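Local coordinates for protein GlcNAc Inducible Gene 2, GIG2 (PDB 6AKZ) that binds an iron(III) ion and is probably an oxygenase of the DUF1479 family, encoded by a gene of Candida albicans that N-acetylglucosamine induces, at residues Lys33-Thr36 against Ala37-Lys40; Phe121-Thr125 against Ser126-Val130; Phe156-Glu159 against Asp160-Asn163; Ile382-Leu385 against Leu386-Asp390; Ser461-Val465 against Asp466-His470. All blocks are in the same frame, centred on the assembly; numbering follows the deposited sequence.

How the contacts relate
Followed from the N terminus, the five contacts come strictly in series; each is local, closing no more than a helical turn or a short bend, and none nests in or crosses another. Contact 1 is a turn of helix 32-56, about 47 Å (centres) from contact 2, across the centre of the chain. Contact 2 folds the loop after helix 96-112 back onto edge strand 127-128. Contact 3 shapes the loop between helix 143-153 and strand 166-167. Contact 4 opens helix 382-394, and contact 5 turns the chain from helix 445-460 into helix 466-474. The last two touch each other, with F463 of contact 5 packed on I382.

Contact 1: residues Lys33-Thr36 against Ala37-Lys40; sequences KQVT and ASWK
The W39 side chain touches the preceding turn through CB, 3.6 Å from T36 O, while its indole, with CG anti to the backbone N (chi1 173°), leads away from the helix. There the ring stacks on F291, meets Y303 edge-to-face and contacts the ring of Y284. The carbonyl oxygen of V35 takes two donors. W39 N reaches V35 O almost end-on at 2.9 Å, whereas S38 OG donates to the same oxygen at 2.6 Å, lying in the carbonyl plane on a lone pair. Further bonds of helix 32-56 run from A37 N to K33 O and from K40 N to T36 O. On another side of the helix the extended chain of K40 runs alongside T36, with K40 CE 3.9 Å from T36 CG2, and carries its ammonium to a salt bridge with D301. T36 OG1 turns back to the carbonyl of V32 and leaves the methyl to K40. The side chain of V35 packs on I27, F291 and L287. Chemically, the implication is that the buried hydroxyl of S38 is satisfied within its own helix, by V35 O, although that oxygen already serves the regular helical bond.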
loop_
_atom_site.group_PDB
_atom_site.type_symbol
_atom_site.label_atom_id
_atom_site.label_comp_id
_atom_site.label_asym_id
_atom_site.label_seq_id
_atom_site.Cartn_x
_atom_site.Cartn_y
_atom_site.Cartn_z
ATOM N N LYS A 33 -31.865 0.675 4.390
ATOM C CA LYS A 33 -32.260 -0.197 5.489
ATOM C C LYS A 33 -31.268 -1.324 5.665
ATOM O O LYS A 33 -30.840 -1.581 6.751
ATOM C CB LYS A 33 -33.664 -0.778 5.295
ATOM C CG LYS A 33 -34.773 0.219 5.592
ATOM C CD LYS A 33 -36.118 -0.484 5.782
ATOM C CE LYS A 33 -37.302 0.353 5.291
ATOM N NZ LYS A 33 -37.338 1.689 5.964
ATOM N N GLN A 34 -30.988 -2.023 4.569
ATOM C CA GLN A 34 -29.940 -3.050 4.456
ATOM C C GLN A 34 -28.531 -2.610 4.907
ATOM O O GLN A 34 -27.829 -3.408 5.535
ATOM C CB GLN A 34 -29.840 -3.484 2.998
ATOM C CG GLN A 34 -30.848 -4.553 2.584
ATOM C CD GLN A 34 -30.895 -4.740 1.065
ATOM O OE1 GLN A 34 -30.357 -3.936 0.290
ATOM N NE2 GLN A 34 -31.519 -5.825 0.638
ATOM N N VAL A 35 -28.116 -1.415 4.519
ATOM C CA VAL A 35 -26.835 -0.865 4.955
ATOM C C VAL A 35 -26.812 -0.679 6.499
ATOM O O VAL A 35 -25.896 -1.145 7.177
ATOM C CB VAL A 35 -26.480 0.459 4.280
ATOM C CG1 VAL A 35 -25.201 0.979 4.911
ATOM C CG2 VAL A 35 -26.302 0.251 2.752
ATOM N N THR A 36 -27.834 0.008 7.029
ATOM C CA THR A 36 -28.028 0.081 8.461
ATOM C C THR A 36 -28.000 -1.277 9.161
ATOM O O THR A 36 -27.299 -1.392 10.149
ATOM C CB THR A 36 -29.351 0.811 8.755
ATOM O OG1 THR A 36 -29.301 2.079 8.095
ATOM C CG2 THR A 36 -29.521 1.007 10.279
ATOM N N ALA A 37 -28.707 -2.295 8.682
ATOM C CA ALA A 37 -28.624 -3.584 9.332
ATOM C C ALA A 37 -27.205 -4.120 9.302
ATOM O O ALA A 37 -26.752 -4.692 10.302
ATOM C CB ALA A 37 -29.545 -4.593 8.724
ATOM N N SER A 38 -26.529 -3.873 8.174
ATOM C CA SER A 38 -25.178 -4.421 7.938
ATOM C C SER A 38 -24.153 -3.777 8.911
ATOM O O SER A 38 -23.200 -4.452 9.323
ATOM C CB SER A 38 -24.759 -4.225 6.472
ATOM O OG SER A 38 -24.281 -2.911 6.207
ATOM N N TRP A 39 -24.328 -2.489 9.188
ATOM C CA TRP A 39 -23.525 -1.737 10.143
ATOM C C TRP A 39 -23.647 -2.269 11.553
ATOM O O TRP A 39 -22.660 -2.391 12.287
ATOM C CB TRP A 39 -23.912 -0.264 10.145
ATOM C CG TRP A 39 -23.200 0.560 11.262
ATOM C CD1 TRP A 39 -23.703 0.901 12.502
ATOM C CD2 TRP A 39 -21.861 1.110 11.221
ATOM N NE1 TRP A 39 -22.777 1.658 13.202
ATOM C CE2 TRP A 39 -21.632 1.775 12.449
ATOM C CE3 TRP A 39 -20.822 1.073 10.281
ATOM C CZ2 TRP A 39 -20.430 2.427 12.734
ATOM C CZ3 TRP A 39 -19.647 1.770 10.571
ATOM C CH2 TRP A 39 -19.450 2.415 11.775
ATOM N N LYS A 40 -24.873 -2.641 11.932
ATOM C CA LYS A 40 -25.079 -3.298 13.205
ATOM C C LYS A 40 -24.428 -4.701 13.311
ATOM O O LYS A 40 -23.774 -4.998 14.304
ATOM C CB LYS A 40 -26.576 -3.346 13.437
ATOM C CG LYS A 40 -27.087 -1.948 13.705
ATOM C CD LYS A 40 -28.596 -1.942 13.781
ATOM C CE LYS A 40 -29.052 -0.509 13.882
ATOM N NZ LYS A 40 -30.553 -0.581 13.874
#

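Contact 2: residues Phe121-Thr125 against Ser126-Val130; sequences FPNPT and SWYNV
Y128 points its ring back along the chain toward F121 and N123, and these three side chains meet inside the bend. The side chains of F121 and Y128 run roughly at right angles to each other; their ring planes are inclined at 46°, with centroids 5.4 Å apart, so the pair is oblique. F121 CD1 comes to 3.5 Å from Y128 CE2. The amide of N123 lies over a face of the tyrosine ring, ND2 standing toward its rim, while the backbone N of N123 gives a fairly straight hydrogen bond (161°) to Y128 OH at 3.0 Å. A chi1 of 82°, placing CG between the backbone N and the carbonyl carbon, directs the amide across the bend. There OD1 accepts from S126 N at 2.8 Å and ND2 donates to W127 O at 2.6 Å, each donor tilted out of the plane of the carbonyl it meets. One amide thus uses both its ends and has its rotation fixed. Beside it, W127 N gives T125 OG1 a weak bond. The cis peptide before P122 bends the chain just ahead. The side chain of W127 is about 8 Å from the bound iron(III) ion. The loop, held by the N123 side chain to S126 N and W127 O, leads into edge strand 127-128, which pairs with strand 178-181 in the main sheet, consistent with the cupin clan.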
loop_
_atom_site.group_PDB
_atom_site.type_symbol
_atom_site.label_atom_id
_atom_site.label_comp_id
_atom_site.label_asym_id
_atom_site.label_seq_id
_atom_site.Cartn_x
_atom_site.Cartn_y
_atom_site.Cartn_z
ATOM N N PHE A 121 23.986 13.199 10.242
ATOM C CA PHE A 121 23.862 11.752 10.313
ATOM C C PHE A 121 24.156 11.337 11.761
ATOM O O PHE A 121 25.268 11.597 12.230
ATOM C CB PHE A 121 24.776 11.022 9.284
ATOM C CG PHE A 121 24.494 9.550 9.238
ATOM C CD1 PHE A 121 23.490 9.061 8.414
ATOM C CD2 PHE A 121 25.087 8.681 10.176
ATOM C CE1 PHE A 121 23.148 7.702 8.440
ATOM C CE2 PHE A 121 24.749 7.327 10.202
ATOM C CZ PHE A 121 23.772 6.844 9.335
ATOM N N PRO A 122 23.200 10.751 12.506
ATOM C CA PRO A 122 21.816 10.425 12.032
ATOM C C PRO A 122 20.926 11.647 11.871
ATOM O O PRO A 122 21.068 12.623 12.601
ATOM C CB PRO A 122 21.249 9.493 13.140
ATOM C CG PRO A 122 22.335 9.297 14.150
ATOM C CD PRO A 122 23.383 10.378 13.928
ATOM N N ASN A 123 20.004 11.609 10.926
ATOM C CA ASN A 123 19.149 12.775 10.702
ATOM C C ASN A 123 17.985 12.863 11.714
ATOM O O ASN A 123 17.744 11.927 12.454
ATOM C CB ASN A 123 18.721 12.784 9.251
ATOM C CG ASN A 123 17.568 11.887 8.973
ATOM O OD1 ASN A 123 17.178 11.036 9.777
ATOM N ND2 ASN A 123 17.005 12.070 7.819
ATOM N N PRO A 124 17.281 13.985 11.775
ATOM C CA PRO A 124 16.228 14.075 12.792
ATOM C C PRO A 124 15.084 13.078 12.636
ATOM O O PRO A 124 14.523 12.660 13.647
ATOM C CB PRO A 124 15.650 15.500 12.619
ATOM C CG PRO A 124 16.569 16.226 11.732
ATOM C CD PRO A 124 17.514 15.259 11.069
ATOM N N THR A 125 14.730 12.727 11.403
ATOM C CA THR A 125 13.471 12.067 11.133
ATOM C C THR A 125 13.567 10.537 10.946
ATOM O O THR A 125 12.527 9.886 10.904
ATOM C CB THR A 125 12.872 12.615 9.864
ATOM O OG1 THR A 125 13.790 12.336 8.792
ATOM C CG2 THR A 125 12.706 14.090 9.995
ATOM N N SER A 126 14.775 9.999 10.811
ATOM C CA SER A 126 14.953 8.561 10.623
ATOM C C SER A 126 14.674 8.115 9.185
ATOM O O SER A 126 14.595 6.919 8.905
ATOM C CB SER A 126 14.063 7.783 11.594
ATOM O OG SER A 126 14.381 8.094 12.939
ATOM N N TRP A 127 14.525 9.078 8.280
ATOM C CA TRP A 127 14.256 8.784 6.873
ATOM C C TRP A 127 15.398 9.282 5.992
ATOM O O TRP A 127 15.851 10.416 6.142
ATOM C CB TRP A 127 12.935 9.420 6.435
ATOM C CG TRP A 127 11.748 8.933 7.208
ATOM C CD1 TRP A 127 11.238 9.472 8.354
ATOM C CD2 TRP A 127 10.923 7.805 6.893
ATOM N NE1 TRP A 127 10.146 8.751 8.771
ATOM C CE2 TRP A 127 9.932 7.722 7.891
ATOM C CE3 TRP A 127 10.925 6.858 5.865
ATOM C CZ2 TRP A 127 8.953 6.731 7.892
ATOM C CZ3 TRP A 127 9.952 5.874 5.867
ATOM C CH2 TRP A 127 8.980 5.818 6.873
ATOM N N TYR A 128 15.868 8.435 5.079
ATOM C CA TYR A 128 16.991 8.830 4.196
ATOM C C TYR A 128 16.532 8.760 2.725
ATOM O O TYR A 128 16.085 7.705 2.263
ATOM C CB TYR A 128 18.135 7.874 4.439
ATOM C CG TYR A 128 18.685 8.090 5.817
ATOM C CD1 TYR A 128 18.147 7.424 6.926
ATOM C CD2 TYR A 128 19.706 9.004 6.024
ATOM C CE1 TYR A 128 18.614 7.712 8.208
ATOM C CE2 TYR A 128 20.202 9.270 7.302
ATOM C CZ TYR A 128 19.664 8.607 8.393
ATOM O OH TYR A 128 20.139 8.860 9.650
ATOM N N ASN A 129 16.638 9.878 2.002
ATOM C CA ASN A 129 16.074 10.012 0.660
ATOM C C ASN A 129 17.088 9.511 -0.356
ATOM O O ASN A 129 17.620 10.293 -1.157
ATOM C CB ASN A 129 15.656 11.467 0.392
ATOM C CG ASN A 129 14.421 11.866 1.192
ATOM O OD1 ASN A 129 14.056 11.203 2.137
ATOM N ND2 ASN A 129 13.753 12.899 0.774
ATOM N N VAL A 130 17.422 8.232 -0.233
ATOM C CA VAL A 130 18.238 7.525 -1.153
ATOM C C VAL A 130 17.264 6.548 -1.852
ATOM O O VAL A 130 16.513 5.772 -1.209
ATOM C CB VAL A 130 19.450 6.851 -0.495
ATOM C CG1 VAL A 130 19.086 5.800 0.571
ATOM C CG2 VAL A 130 20.290 6.164 -1.541
#

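Contact 3: residues Phe156-Glu159 against Asp160-Asn163; sequences FYVE and DKEN
K161 curls back over V158 and lands its ammonium on that residue's carbonyl: NZ donates to V158 O at 2.7 Å, its approach almost collinear with the C=O bond (176°). A bend at the last torsion, chi4 50°, turns NZ inward after an otherwise extended chain, and on the way K161 CG passes 4.1 Å from V158 CG2. The same ammonium donates to a water at 3.2 Å, which in turn donates to E159 O at 2.7 Å, so the lysine spans two successive carbonyls. E159 O also takes a weak bond from K161 N, as expected of the inverse gamma turn centred on D160. Next comes an Asx motif, D160 OD1 accepting from N163 N at 3.2 Å from well above the carboxylate plane. Beyond this shell, the two carboxylate oxygens of D227 receive the backbone N-H groups of E159 and D160. E162 O is met by K449 NZ, and K161 pairs through its backbone with G446, tethering this loop to the first turn of helix 445-460.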
loop_
_atom_site.group_PDB
_atom_site.type_symbol
_atom_site.label_atom_id
_atom_site.label_comp_id
_atom_site.label_asym_id
_atom_site.label_seq_id
_atom_site.Cartn_x
_atom_site.Cartn_y
_atom_site.Cartn_z
ATOM N N PHE A 156 -3.826 -11.802 -5.758
ATOM C CA PHE A 156 -4.756 -10.825 -6.412
ATOM C C PHE A 156 -5.249 -11.420 -7.755
ATOM O O PHE A 156 -4.676 -12.416 -8.318
ATOM C CB PHE A 156 -4.025 -9.488 -6.655
ATOM C CG PHE A 156 -3.748 -8.737 -5.406
ATOM C CD1 PHE A 156 -4.681 -7.797 -4.963
ATOM C CD2 PHE A 156 -2.562 -8.888 -4.735
ATOM C CE1 PHE A 156 -4.466 -7.103 -3.816
ATOM C CE2 PHE A 156 -2.313 -8.193 -3.568
ATOM C CZ PHE A 156 -3.257 -7.310 -3.113
ATOM N N TYR A 157 -6.335 -10.871 -8.278
ATOM C CA TYR A 157 -6.880 -11.329 -9.528
ATOM C C TYR A 157 -7.776 -10.330 -10.167
ATOM O O TYR A 157 -8.177 -9.350 -9.531
ATOM C CB TYR A 157 -7.710 -12.615 -9.248
ATOM C CG TYR A 157 -9.012 -12.426 -8.537
ATOM C CD1 TYR A 157 -9.056 -12.287 -7.175
ATOM C CD2 TYR A 157 -10.209 -12.358 -9.256
ATOM C CE1 TYR A 157 -10.278 -12.171 -6.481
ATOM C CE2 TYR A 157 -11.437 -12.228 -8.600
ATOM C CZ TYR A 157 -11.468 -12.171 -7.202
ATOM O OH TYR A 157 -12.619 -11.976 -6.530
ATOM N N VAL A 158 -8.086 -10.569 -11.445
ATOM C CA VAL A 158 -9.160 -9.860 -12.075
ATOM C C VAL A 158 -10.044 -10.850 -12.773
ATOM O O VAL A 158 -9.600 -11.911 -13.213
ATOM C CB VAL A 158 -8.752 -8.768 -13.079
ATOM C CG1 VAL A 158 -8.043 -7.667 -12.344
ATOM C CG2 VAL A 158 -7.910 -9.280 -14.255
ATOM N N GLU A 159 -11.292 -10.480 -12.878
ATOM C CA GLU A 159 -12.278 -11.314 -13.532
ATOM C C GLU A 159 -12.318 -11.044 -15.027
ATOM O O GLU A 159 -12.229 -11.956 -15.816
ATOM C CB GLU A 159 -13.626 -11.066 -12.925
ATOM C CG GLU A 159 -14.659 -12.108 -13.351
ATOM C CD GLU A 159 -15.874 -12.049 -12.448
ATOM O OE1 GLU A 159 -16.683 -11.165 -12.686
ATOM O OE2 GLU A 159 -15.959 -12.838 -11.458
ATOM N N ASP A 160 -12.358 -9.795 -15.398
ATOM C CA ASP A 160 -12.386 -9.421 -16.798
ATOM C C ASP A 160 -10.990 -9.379 -17.359
ATOM O O ASP A 160 -10.434 -8.357 -17.554
ATOM C CB ASP A 160 -13.069 -8.091 -16.935
ATOM C CG ASP A 160 -13.197 -7.625 -18.365
ATOM O OD1 ASP A 160 -12.775 -8.302 -19.279
ATOM O OD2 ASP A 160 -13.691 -6.509 -18.484
ATOM N N LYS A 161 -10.453 -10.541 -17.608
ATOM C CA LYS A 161 -9.099 -10.710 -18.108
ATOM C C LYS A 161 -8.926 -10.238 -19.547
ATOM O O LYS A 161 -7.825 -9.841 -19.935
ATOM C CB LYS A 161 -8.598 -12.140 -17.995
ATOM C CG LYS A 161 -8.445 -12.593 -16.539
ATOM C CD LYS A 161 -7.877 -14.021 -16.505
ATOM C CE LYS A 161 -7.557 -14.553 -15.109
ATOM N NZ LYS A 161 -8.772 -14.321 -14.245
ATOM N N GLU A 162 -10.011 -10.227 -20.307
ATOM C CA GLU A 162 -9.890 -9.826 -21.689
ATOM C C GLU A 162 -9.596 -8.358 -21.820
ATOM O O GLU A 162 -8.860 -7.973 -22.726
ATOM C CB GLU A 162 -11.180 -10.177 -22.425
ATOM C CG GLU A 162 -11.110 -9.968 -23.941
ATOM C CD GLU A 162 -9.913 -10.633 -24.597
ATOM O OE1 GLU A 162 -9.529 -11.773 -24.214
ATOM O OE2 GLU A 162 -9.361 -9.996 -25.514
ATOM N N ASN A 163 -10.169 -7.528 -20.941
ATOM C CA ASN A 163 -10.083 -6.082 -21.068
ATOM C C ASN A 163 -9.376 -5.304 -19.981
ATOM O O ASN A 163 -8.925 -4.162 -20.233
ATOM C CB ASN A 163 -11.465 -5.519 -21.207
ATOM C CG ASN A 163 -12.134 -6.024 -22.441
ATOM O OD1 ASN A 163 -11.567 -5.936 -23.536
ATOM N ND2 ASN A 163 -13.245 -6.660 -22.263
HETATM O O HOH W 1 -11.512 -14.571 -15.915
#

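Contact 4: residues Ile382-Leu385 against Leu386-Asp390; sequences IQTL and LDTRD
L386 packs closely on the turn before it, its CG only 3.4 Å from I382 O and its CB 3.6 Å from Q383 O. This is the tight side: I382 and L385 rest on A454 of helix 445-460, and L386 reaches L458 of the same helix. T388, buried like I382 and L385, sets CB 3.5 Å from T384 O, and with OG1 anti to its carbonyl carbon (chi1 -73°) its hydroxyl bonds to V173 O. The framework is the opening of helix 382-394, whose i to i+4 bonds include T388 N to T384 O at 2.9 Å, nearly straight at 169°, and L386 N to I382 O at 3.1 Å. The solvent side belongs to exposed Q383, which folds back at both chi1 and chi2; its contact with L386 is slight, OE1 coming to 4.2 Å from L386 CD1, while its amide lies against F463. The side chains of D387 and R389 touch the preceding turn through CB, and their polar ends leave for other loops, D387 OD2 to A399 N and R389 NH1 to G433 O.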
loop_
_atom_site.group_PDB
_atom_site.type_symbol
_atom_site.label_atom_id
_atom_site.label_comp_id
_atom_site.label_asym_id
_atom_site.label_seq_id
_atom_site.Cartn_x
_atom_site.Cartn_y
_atom_site.Cartn_z
ATOM N N ILE A 382 1.631 3.438 -15.574
ATOM C CA ILE A 382 2.510 3.768 -16.720
ATOM C C ILE A 382 3.299 5.053 -16.421
ATOM O O ILE A 382 4.510 5.164 -16.753
ATOM C CB ILE A 382 1.709 3.848 -18.018
ATOM C CG1 ILE A 382 1.037 2.508 -18.324
ATOM C CG2 ILE A 382 2.618 4.309 -19.132
ATOM C CD1 ILE A 382 1.964 1.347 -18.557
ATOM N N GLN A 383 2.687 6.001 -15.727
ATOM C CA GLN A 383 3.477 7.225 -15.379
ATOM C C GLN A 383 4.614 6.920 -14.425
ATOM O O GLN A 383 5.682 7.469 -14.529
ATOM C CB GLN A 383 2.564 8.282 -14.769
ATOM C CG GLN A 383 1.630 8.872 -15.781
ATOM C CD GLN A 383 2.279 9.810 -16.797
ATOM O OE1 GLN A 383 3.517 10.031 -16.829
ATOM N NE2 GLN A 383 1.430 10.382 -17.652
ATOM N N THR A 384 4.390 5.979 -13.540
ATOM C CA THR A 384 5.400 5.513 -12.638
ATOM C C THR A 384 6.548 4.844 -13.396
ATOM O O THR A 384 7.686 5.160 -13.113
ATOM C CB THR A 384 4.828 4.539 -11.552
ATOM O OG1 THR A 384 3.981 5.317 -10.714
ATOM C CG2 THR A 384 5.907 3.876 -10.736
ATOM N N LEU A 385 6.223 4.021 -14.376
ATOM C CA LEU A 385 7.206 3.292 -15.144
ATOM C C LEU A 385 8.145 4.411 -15.794
ATOM O O LEU A 385 9.342 4.274 -15.799
ATOM C CB LEU A 385 6.504 2.538 -16.242
ATOM C CG LEU A 385 7.362 1.753 -17.216
ATOM C CD1 LEU A 385 8.144 0.687 -16.558
ATOM C CD2 LEU A 385 6.419 1.220 -18.298
ATOM N N LEU A 386 7.530 5.458 -16.310
ATOM C CA LEU A 386 8.269 6.534 -17.018
ATOM C C LEU A 386 9.098 7.336 -16.050
ATOM O O LEU A 386 10.199 7.760 -16.408
ATOM C CB LEU A 386 7.308 7.463 -17.787
ATOM C CG LEU A 386 6.543 6.793 -18.947
ATOM C CD1 LEU A 386 5.669 7.782 -19.691
ATOM C CD2 LEU A 386 7.469 6.118 -19.934
ATOM N N ASP A 387 8.575 7.600 -14.850
ATOM C CA ASP A 387 9.335 8.317 -13.858
ATOM C C ASP A 387 10.533 7.551 -13.347
ATOM O O ASP A 387 11.637 8.128 -13.198
ATOM C CB ASP A 387 8.429 8.794 -12.751
ATOM C CG ASP A 387 9.121 9.751 -11.836
ATOM O OD1 ASP A 387 9.664 10.795 -12.310
ATOM O OD2 ASP A 387 9.194 9.439 -10.659
ATOM N N THR A 388 10.350 6.272 -13.117
ATOM C CA THR A 388 11.437 5.405 -12.691
ATOM C C THR A 388 12.566 5.355 -13.715
ATOM O O THR A 388 13.709 5.440 -13.393
ATOM C CB THR A 388 10.888 3.992 -12.387
ATOM O OG1 THR A 388 10.168 4.079 -11.185
ATOM C CG2 THR A 388 11.935 3.013 -12.233
ATOM N N ARG A 389 12.198 5.236 -14.986
ATOM C CA ARG A 389 13.187 5.192 -16.059
ATOM C C ARG A 389 13.953 6.512 -16.148
ATOM O O ARG A 389 15.176 6.524 -16.291
ATOM C CB ARG A 389 12.514 4.883 -17.397
ATOM C CG ARG A 389 13.384 5.167 -18.611
ATOM C CD ARG A 389 12.553 5.238 -19.882
ATOM N NE ARG A 389 13.383 5.430 -21.067
ATOM C CZ ARG A 389 13.739 4.454 -21.897
ATOM N NH1 ARG A 389 13.337 3.211 -21.672
ATOM N NH2 ARG A 389 14.497 4.721 -22.952
ATOM N N ASP A 390 13.221 7.618 -16.062
ATOM C CA ASP A 390 13.798 8.953 -16.126
ATOM C C ASP A 390 14.653 9.281 -14.913
ATOM O O ASP A 390 15.741 9.842 -15.050
ATOM C CB ASP A 390 12.695 10.003 -16.286
ATOM C CG ASP A 390 13.244 11.391 -16.542
ATOM O OD1 ASP A 390 13.868 11.598 -17.605
ATOM O OD2 ASP A 390 13.054 12.276 -15.682
#

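Contact 5: residues Ser461-Val465 against Asp466-His470; sequences SGFNV and DKYIH
V465 O is the polar atom on which several groups converge. Y468 N donates to it at 3.0 Å, bent to 132°, and I469 N adds a weak bond at 3.4 Å, while the tyrosine ring brings its edge alongside, with CD2 3.4 Å from V465 O and N464 O beside the same edge. One residue earlier, N464 caps the helix: its OD1, lying 3.2 Å from D466 N, receives that N-H in the plane of the amide carbonyl. OD1 also faces D466 OD2, another acceptor, at 3.2 Å; with the amide and carboxylate planes 63° apart, this closeness probably costs a little electrostatic energy, though the N-terminal end of the helix would probably ease the clustering of acceptors. The apolar contacts are few. F463, its CG anti to the backbone N, sends CE1 to 3.6 Å from Y468 CE2; the ring planes are within 16° of parallel but slid so far that they barely overlap. V465 CG2 and I469 CD1 meet loosely. The bend carries the chain from helix 445-460 into helix 466-474: F463 lies on I382, Q383 and L386 of helix 382-394, and together with Y468 touches I453 of helix 445-460.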
loop_
_atom_site.group_PDB
_atom_site.type_symbol
_atom_site.label_atom_id
_atom_site.label_comp_id
_atom_site.label_asym_id
_atom_site.label_seq_id
_atom_site.Cartn_x
_atom_site.Cartn_y
_atom_site.Cartn_z
ATOM N N SER A 461 7.779 8.369 -24.870
ATOM C CA SER A 461 8.240 9.085 -23.697
ATOM C C SER A 461 7.134 9.878 -22.968
ATOM O O SER A 461 7.416 10.651 -22.046
ATOM C CB SER A 461 9.443 10.002 -24.059
ATOM N N GLY A 462 5.877 9.674 -23.339
ATOM C CA GLY A 462 4.775 10.339 -22.671
ATOM C C GLY A 462 3.577 9.387 -22.667
ATOM O O GLY A 462 3.566 8.369 -23.350
ATOM N N PHE A 463 2.576 9.757 -21.894
ATOM C CA PHE A 463 1.370 8.948 -21.689
ATOM C C PHE A 463 0.278 9.862 -21.138
ATOM O O PHE A 463 0.575 10.784 -20.386
ATOM C CB PHE A 463 1.683 7.903 -20.639
ATOM C CG PHE A 463 0.522 7.019 -20.319
ATOM C CD1 PHE A 463 -0.004 6.181 -21.310
ATOM C CD2 PHE A 463 -0.042 7.007 -19.043
ATOM C CE1 PHE A 463 -1.085 5.370 -21.023
ATOM C CE2 PHE A 463 -1.131 6.209 -18.763
ATOM C CZ PHE A 463 -1.658 5.407 -19.757
ATOM N N ASN A 464 -0.962 9.593 -21.493
ATOM C CA ASN A 464 -2.071 10.228 -20.872
ATOM C C ASN A 464 -3.110 9.215 -20.418
ATOM O O ASN A 464 -3.711 8.516 -21.220
ATOM C CB ASN A 464 -2.727 11.216 -21.814
ATOM C CG ASN A 464 -3.540 12.228 -21.063
ATOM O OD1 ASN A 464 -4.488 11.883 -20.368
ATOM N ND2 ASN A 464 -3.133 13.479 -21.143
ATOM N N VAL A 465 -3.337 9.189 -19.113
ATOM C CA VAL A 465 -4.154 8.145 -18.509
ATOM C C VAL A 465 -5.655 8.338 -18.715
ATOM O O VAL A 465 -6.384 7.341 -18.813
ATOM C CB VAL A 465 -3.844 8.000 -16.998
ATOM C CG1 VAL A 465 -4.513 9.124 -16.166
ATOM C CG2 VAL A 465 -4.208 6.592 -16.496
ATOM N N ASP A 466 -6.108 9.599 -18.807
ATOM C CA ASP A 466 -7.544 9.956 -18.689
ATOM C C ASP A 466 -8.506 9.212 -19.591
ATOM O O ASP A 466 -9.607 8.877 -19.175
ATOM C CB ASP A 466 -7.744 11.455 -18.956
ATOM C CG ASP A 466 -7.038 12.326 -17.936
ATOM O OD1 ASP A 466 -7.047 11.961 -16.743
ATOM O OD2 ASP A 466 -6.466 13.374 -18.334
ATOM N N LYS A 467 -8.066 9.002 -20.831
ATOM C CA LYS A 467 -8.818 8.310 -21.852
ATOM C C LYS A 467 -9.289 6.945 -21.346
ATOM O O LYS A 467 -10.464 6.565 -21.492
ATOM C CB LYS A 467 -7.906 8.186 -23.079
ATOM C CG LYS A 467 -8.357 7.203 -24.136
ATOM C CD LYS A 467 -7.485 7.306 -25.393
ATOM C CE LYS A 467 -6.342 6.312 -25.379
ATOM N NZ LYS A 467 -5.520 6.431 -26.605
ATOM N N TYR A 468 -8.348 6.201 -20.741
ATOM C CA TYR A 468 -8.615 4.841 -20.271
ATOM C C TYR A 468 -9.548 4.869 -19.089
ATOM O O TYR A 468 -10.476 4.079 -19.042
ATOM C CB TYR A 468 -7.307 4.194 -19.836
ATOM C CG TYR A 468 -6.347 4.130 -20.938
ATOM C CD1 TYR A 468 -6.513 3.168 -21.901
ATOM C CD2 TYR A 468 -5.333 5.111 -21.121
ATOM C CE1 TYR A 468 -5.669 3.085 -22.971
ATOM C CE2 TYR A 468 -4.473 5.037 -22.219
ATOM C CZ TYR A 468 -4.670 4.004 -23.134
ATOM O OH TYR A 468 -3.904 3.811 -24.234
ATOM N N ILE A 469 -9.319 5.807 -18.169
ATOM C CA ILE A 469 -10.182 5.971 -17.004
ATOM C C ILE A 469 -11.605 6.327 -17.411
ATOM O O ILE A 469 -12.575 5.644 -16.956
ATOM C CB ILE A 469 -9.719 7.060 -15.986
ATOM C CG1 ILE A 469 -8.260 6.861 -15.534
ATOM C CG2 ILE A 469 -10.672 7.063 -14.785
ATOM C CD1 ILE A 469 -7.885 5.431 -15.213
ATOM N N HIS A 470 -11.731 7.379 -18.244
ATOM C CA HIS A 470 -13.039 7.818 -18.752
ATOM C C HIS A 470 -13.769 6.646 -19.435
ATOM O O HIS A 470 -14.888 6.349 -19.102
ATOM C CB HIS A 470 -12.916 9.086 -19.629
#